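Local coordinates for hypothetical protein TM1010 (Thermotoga maritima, PDB 2F4P) that is of unknown function but carries a cupin domain, a small beta-barrel fold built from two antiparallel sheets, at residues F18-K23 / V54-A59; P87-I90 / V96-I99. One frame throughout, in Å; residues are numbered along the deposited sequence. Where two conformers were deposited one is given.

In the fold
Following the chain from the N terminus, contact 1 comes first: the turn before edge strand 22-23 is joined to the end of strand 49-55, closing a loop of 30 residues that includes strand 33-37, the strand standing between those two in the sheet. Contact 2 closes a much shorter loop of five residues, joining strand 89-92 of the second sheet to strand 96-99, the other outermost strand of the first. The two loops neither nest nor cross but follow in series. The centres of the two contacts lie about 20 Å apart, on opposite sides of the chain's centre. Contact 1 reaches over strand 33-37 near one border of the first sheet; contact 2 bridges both sheets at the other.

Contact 1. Residues F18-K23 / V54-A59; sequences FERGSK and VFEPGA
R20 and E56 meet across backbones that stay well apart: the nearest CA atoms, those of R20 and V54, are 8.2 Å from each other, R20 in the loop leading to strand 22-23 and E56 just past the end of strand 49-55. A salt bridge joins R20 NH1 to E56 OE2 at 3.1 Å, the oxygen lying at the guanidinium edge near its plane. The two side chains cross at about a right angle and their flat ends are turned 53° apart, so the ion pair is single-point, NH1 to OE2, and not a side-by-side bidentate pairing. Bends at chi3 of R20 (-76°) and chi2 of E56 (-56°) turn the charged ends to this meeting point. A water closes a small triangle, accepting from R20 NH1 at 2.7 Å and donating to E56 OE2 at 2.8 Å. E56 opens a type II turn to A59, whose N bonds to E56 O at 2.9 Å. W34 NE1, on the intervening strand, gives E56 OE2 a weak hydrogen bond. In this surface ion pair over strand 33-37 of the cupin fold, OE2 gathers arginine, water and indole, which together would probably favour the charged carboxylate and fix its rotation.

Contact 2. Residues P87-I90 / V96-I99; sequences PARI and VVEI. With EDO (1,2-ethanediol), chain G; EDO (1,2-ethanediol), chain F.
R89 and V97 approach from opposite directions, the CG2 methyl of V97 meeting the flat end of the arginine. V97 CG2 sits over the centre of one guanidinium face, 3.9 Å above its plane, while the polar partners lie round the edge. R89 spans the gap as a straight rod: chi1 of 167° sets CG opposite the backbone N, and the chain stays extended through NE. At the far end R89 NH2 donates to V96 O at 3.0 Å, with a bent N-H...O angle of 144°. The donor stands above the V96 carbonyl plane, 60° out of it, and the oxygen is tilted from the guanidinium plane. R89 NH1 instead uses a water lying in that plane, 2.9 Å away, which also accepts from E98 N at 2.8 Å. At the root of R89 two ethanediols, probably from crystallisation, bond to P87 O and A88 N. Beyond the contact, V96 packs on V39 of the second subunit. R89 thus bridges the two sheets of the cupin fold, giving strand 96-99 a side-chain donor at V96 O and reaching E98 N through water, its positive charge probably eased by the carbonyl and water dipoles at its edge.

Contact 1. Residues F18-K23 / V54-A59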
loop_
_atom_site.group_PDB
_atom_site.type_symbol
_atom_site.label_atom_id
_atom_site.label_comp_id
_atom_site.label_asym_id
_atom_site.label_seq_id
_atom_site.Cartn_x
_atom_site.Cartn_y
_atom_site.Cartn_z
ATOM N N PHE A 18 -2.579 -13.561 -14.441
ATOM C CA PHE A 18 -2.770 -14.678 -13.514
ATOM C C PHE A 18 -4.005 -14.529 -12.596
ATOM O O PHE A 18 -4.371 -13.419 -12.164
ATOM C CB PHE A 18 -1.544 -14.830 -12.614
ATOM C CG PHE A 18 -0.243 -15.014 -13.358
ATOM C CD1 PHE A 18 0.005 -16.172 -14.057
ATOM C CD2 PHE A 18 0.743 -14.039 -13.311
ATOM C CE1 PHE A 18 1.214 -16.358 -14.732
ATOM C CE2 PHE A 18 1.958 -14.214 -13.988
ATOM C CZ PHE A 18 2.186 -15.378 -14.698
ATOM N N GLU A 19 -4.573 -15.668 -12.231
ATOM C CA GLU A 19 -5.717 -15.718 -11.324
ATOM C C GLU A 19 -5.353 -15.186 -9.953
ATOM O O GLU A 19 -5.998 -14.260 -9.453
ATOM C CB GLU A 19 -6.241 -17.147 -11.239
ATOM C CG GLU A 19 -7.445 -17.359 -10.318
ATOM C CD GLU A 19 -8.722 -16.643 -10.770
ATOM O OE1 GLU A 19 -8.833 -16.193 -11.941
ATOM O OE2 GLU A 19 -9.639 -16.554 -9.928
ATOM N N ARG A 20 -4.296 -15.746 -9.356
ATOM C CA ARG A 20 -3.846 -15.359 -8.016
ATOM C C ARG A 20 -2.502 -14.648 -8.004
ATOM O O ARG A 20 -2.066 -14.148 -6.981
ATOM C CB ARG A 20 -3.773 -16.610 -7.138
ATOM C CG ARG A 20 -5.124 -17.120 -6.730
ATOM C CD ARG A 20 -5.001 -18.062 -5.545
ATOM N NE ARG A 20 -4.500 -19.363 -5.969
ATOM C CZ ARG A 20 -4.192 -20.344 -5.128
ATOM N NH1 ARG A 20 -4.338 -20.169 -3.826
ATOM N NH2 ARG A 20 -3.744 -21.500 -5.598
ATOM N N GLY A 21 -1.857 -14.566 -9.160
ATOM C CA GLY A 21 -0.507 -14.030 -9.254
ATOM C C GLY A 21 0.441 -15.112 -9.731
ATOM O O GLY A 21 0.027 -16.224 -10.063
ATOM N N SER A 22 1.721 -14.783 -9.806
ATOM C CA SER A 22 2.714 -15.774 -10.173
ATOM C C SER A 22 3.162 -16.507 -8.913
ATOM O O SER A 22 3.325 -15.900 -7.841
ATOM C CB SER A 22 3.902 -15.111 -10.856
ATOM O OG SER A 22 4.396 -14.100 -10.028
ATOM N N LYS A 23 3.380 -17.808 -9.050
ATOM C CA LYS A 23 3.721 -18.637 -7.918
ATOM C C LYS A 23 5.109 -18.238 -7.477
ATOM O O LYS A 23 6.002 -18.097 -8.310
ATOM C CB LYS A 23 3.683 -20.122 -8.274
ATOM C CG LYS A 23 3.792 -21.029 -7.044
ATOM C CD LYS A 23 3.205 -22.423 -7.265
ATOM C CE LYS A 23 3.112 -23.207 -5.944
ATOM N NZ LYS A 23 4.450 -23.283 -5.274
ATOM N N VAL A 54 -0.189 -13.543 -1.242
ATOM C CA VAL A 54 -0.908 -14.541 -0.439
ATOM C C VAL A 54 0.050 -15.657 -0.072
ATOM O O VAL A 54 0.673 -16.249 -0.966
ATOM C CB VAL A 54 -2.079 -15.188 -1.206
ATOM C CG1 VAL A 54 -2.848 -16.155 -0.282
ATOM C CG2 VAL A 54 -2.988 -14.119 -1.786
ATOM N N PHE A 55 0.174 -15.925 1.227
ATOM C CA PHE A 55 0.912 -17.079 1.753
ATOM C C PHE A 55 -0.142 -18.083 2.214
ATOM O O PHE A 55 -0.959 -17.775 3.087
ATOM C CB PHE A 55 1.720 -16.725 2.985
ATOM C CG PHE A 55 2.854 -15.764 2.740
ATOM C CD1 PHE A 55 2.633 -14.403 2.743
ATOM C CD2 PHE A 55 4.122 -16.227 2.535
ATOM C CE1 PHE A 55 3.684 -13.511 2.508
ATOM C CE2 PHE A 55 5.158 -15.371 2.304
ATOM C CZ PHE A 55 4.933 -13.987 2.308
ATOM N N GLU A 56 -0.111 -19.294 1.672
ATOM C CA GLU A 56 -0.962 -20.365 2.220
ATOM C C GLU A 56 -0.416 -20.796 3.577
ATOM O O GLU A 56 0.733 -20.528 3.882
ATOM C CB GLU A 56 -0.989 -21.552 1.270
ATOM C CG GLU A 56 -1.614 -21.213 -0.093
ATOM C CD GLU A 56 -2.997 -20.651 -0.010
ATOM O OE1 GLU A 56 -3.770 -21.034 0.910
ATOM O OE2 GLU A 56 -3.343 -19.837 -0.899
ATOM N N PRO A 57 -1.236 -21.479 4.396
ATOM C CA PRO A 57 -0.746 -21.857 5.716
ATOM C C PRO A 57 0.612 -22.553 5.663
ATOM O O PRO A 57 0.840 -23.421 4.822
ATOM C CB PRO A 57 -1.847 -22.777 6.251
ATOM C CG PRO A 57 -3.061 -22.367 5.570
ATOM C CD PRO A 57 -2.632 -21.900 4.186
ATOM N N GLY A 58 1.524 -22.120 6.529
ATOM C CA GLY A 58 2.839 -22.712 6.626
ATOM C C GLY A 58 3.865 -22.078 5.685
ATOM O O GLY A 58 5.055 -22.342 5.802
ATOM N N ALA A 59 3.416 -21.299 4.715
ATOM C CA ALA A 59 4.332 -20.733 3.726
ATOM C C ALA A 59 4.922 -19.430 4.250
ATOM O O ALA A 59 4.293 -18.703 5.039
ATOM C CB ALA A 59 3.639 -20.512 2.399
HETATM O O HOH W 1 -5.323 -18.263 -2.163
#

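Contact 2. Residues P87-I90 / V96-I99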
loop_
_atom_site.group_PDB
_atom_site.type_symbol
_atom_site.label_atom_id
_atom_site.label_comp_id
_atom_site.label_asym_id
_atom_site.label_seq_id
_atom_site.Cartn_x
_atom_site.Cartn_y
_atom_site.Cartn_z
ATOM N N PRO A 87 12.040 -12.152 19.104
ATOM C CA PRO A 87 10.784 -12.905 19.147
ATOM C C PRO A 87 9.896 -12.539 17.965
ATOM O O PRO A 87 9.835 -11.367 17.584
ATOM C CB PRO A 87 10.124 -12.401 20.435
ATOM C CG PRO A 87 11.220 -11.889 21.249
ATOM C CD PRO A 87 12.149 -11.255 20.263
ATOM N N ALA A 88 9.205 -13.528 17.401
ATOM C CA ALA A 88 8.265 -13.279 16.318
ATOM C C ALA A 88 7.059 -12.440 16.765
ATOM O O ALA A 88 6.634 -12.499 17.918
ATOM C CB ALA A 88 7.816 -14.565 15.736
ATOM N N ARG A 89 6.542 -11.659 15.831
ATOM C CA ARG A 89 5.358 -10.812 15.994
ATOM C C ARG A 89 4.191 -11.465 15.215
ATOM O O ARG A 89 4.341 -11.834 14.049
ATOM C CB ARG A 89 5.659 -9.410 15.423
ATOM C CG ARG A 89 4.448 -8.479 15.209
ATOM C CD ARG A 89 4.875 -7.086 14.680
ATOM N NE ARG A 89 3.701 -6.276 14.351
ATOM C CZ ARG A 89 3.734 -5.040 13.845
ATOM N NH1 ARG A 89 4.888 -4.433 13.579
ATOM N NH2 ARG A 89 2.590 -4.413 13.586
ATOM N N ILE A 90 3.036 -11.591 15.859
ATOM C CA ILE A 90 1.847 -12.148 15.219
ATOM C C ILE A 90 1.168 -11.026 14.436
ATOM O O ILE A 90 1.037 -9.915 14.937
ATOM C CB ILE A 90 0.858 -12.733 16.265
ATOM C CG1 ILE A 90 1.542 -13.845 17.061
ATOM C CG2 ILE A 90 -0.386 -13.265 15.580
ATOM C CD1 ILE A 90 0.857 -14.150 18.414
ATOM N N VAL A 96 0.312 -2.987 10.479
ATOM C CA VAL A 96 1.285 -2.370 9.629
ATOM C C VAL A 96 2.658 -2.662 10.233
ATOM O O VAL A 96 2.897 -2.352 11.394
ATOM C CB VAL A 96 1.073 -0.860 9.555
ATOM C CG1 VAL A 96 2.230 -0.205 8.779
ATOM C CG2 VAL A 96 -0.297 -0.561 8.915
ATOM N N VAL A 97 3.544 -3.237 9.426
ATOM C CA VAL A 97 4.900 -3.560 9.829
ATOM C C VAL A 97 5.910 -2.671 9.111
ATOM O O VAL A 97 5.977 -2.679 7.877
ATOM C CB VAL A 97 5.244 -5.033 9.517
ATOM C CG1 VAL A 97 6.592 -5.379 10.112
ATOM C CG2 VAL A 97 4.148 -5.943 10.015
ATOM N N GLU A 98 6.659 -1.897 9.886
ATOM C CA GLU A 98 7.760 -1.092 9.355
ATOM C C GLU A 98 9.060 -1.878 9.489
ATOM O O GLU A 98 9.523 -2.140 10.610
ATOM C CB GLU A 98 7.865 0.204 10.123
ATOM C CG GLU A 98 6.699 1.127 9.892
ATOM C CD GLU A 98 6.869 2.461 10.614
ATOM O OE1 GLU A 98 7.961 2.745 11.177
ATOM O OE2 GLU A 98 5.885 3.201 10.620
ATOM N N ILE A 99 9.632 -2.266 8.364
ATOM C CA ILE A 99 10.851 -3.081 8.349
ATOM C C ILE A 99 12.022 -2.193 7.942
ATOM O O ILE A 99 12.142 -1.815 6.763
ATOM C CB ILE A 99 10.724 -4.277 7.391
ATOM C CG1 ILE A 99 9.428 -5.052 7.674
ATOM C CG2 ILE A 99 11.980 -5.188 7.472
ATOM C CD1 ILE A 99 9.121 -6.130 6.685
HETATM C C1 EDO G . 9.854 -17.022 18.110
HETATM O O1 EDO G . 9.311 -15.890 18.756
HETATM C C2 EDO G . 11.300 -17.287 18.467
HETATM O O2 EDO G . 11.827 -18.083 17.412
HETATM C C1 EDO F . 10.042 -7.743 15.917
HETATM O O1 EDO F . 8.796 -7.064 15.724
HETATM C C2 EDO F . 9.822 -9.120 15.312
HETATM O O2 EDO F . 10.964 -9.951 15.460
HETATM O O HOH W 2 6.136 -1.949 12.684
#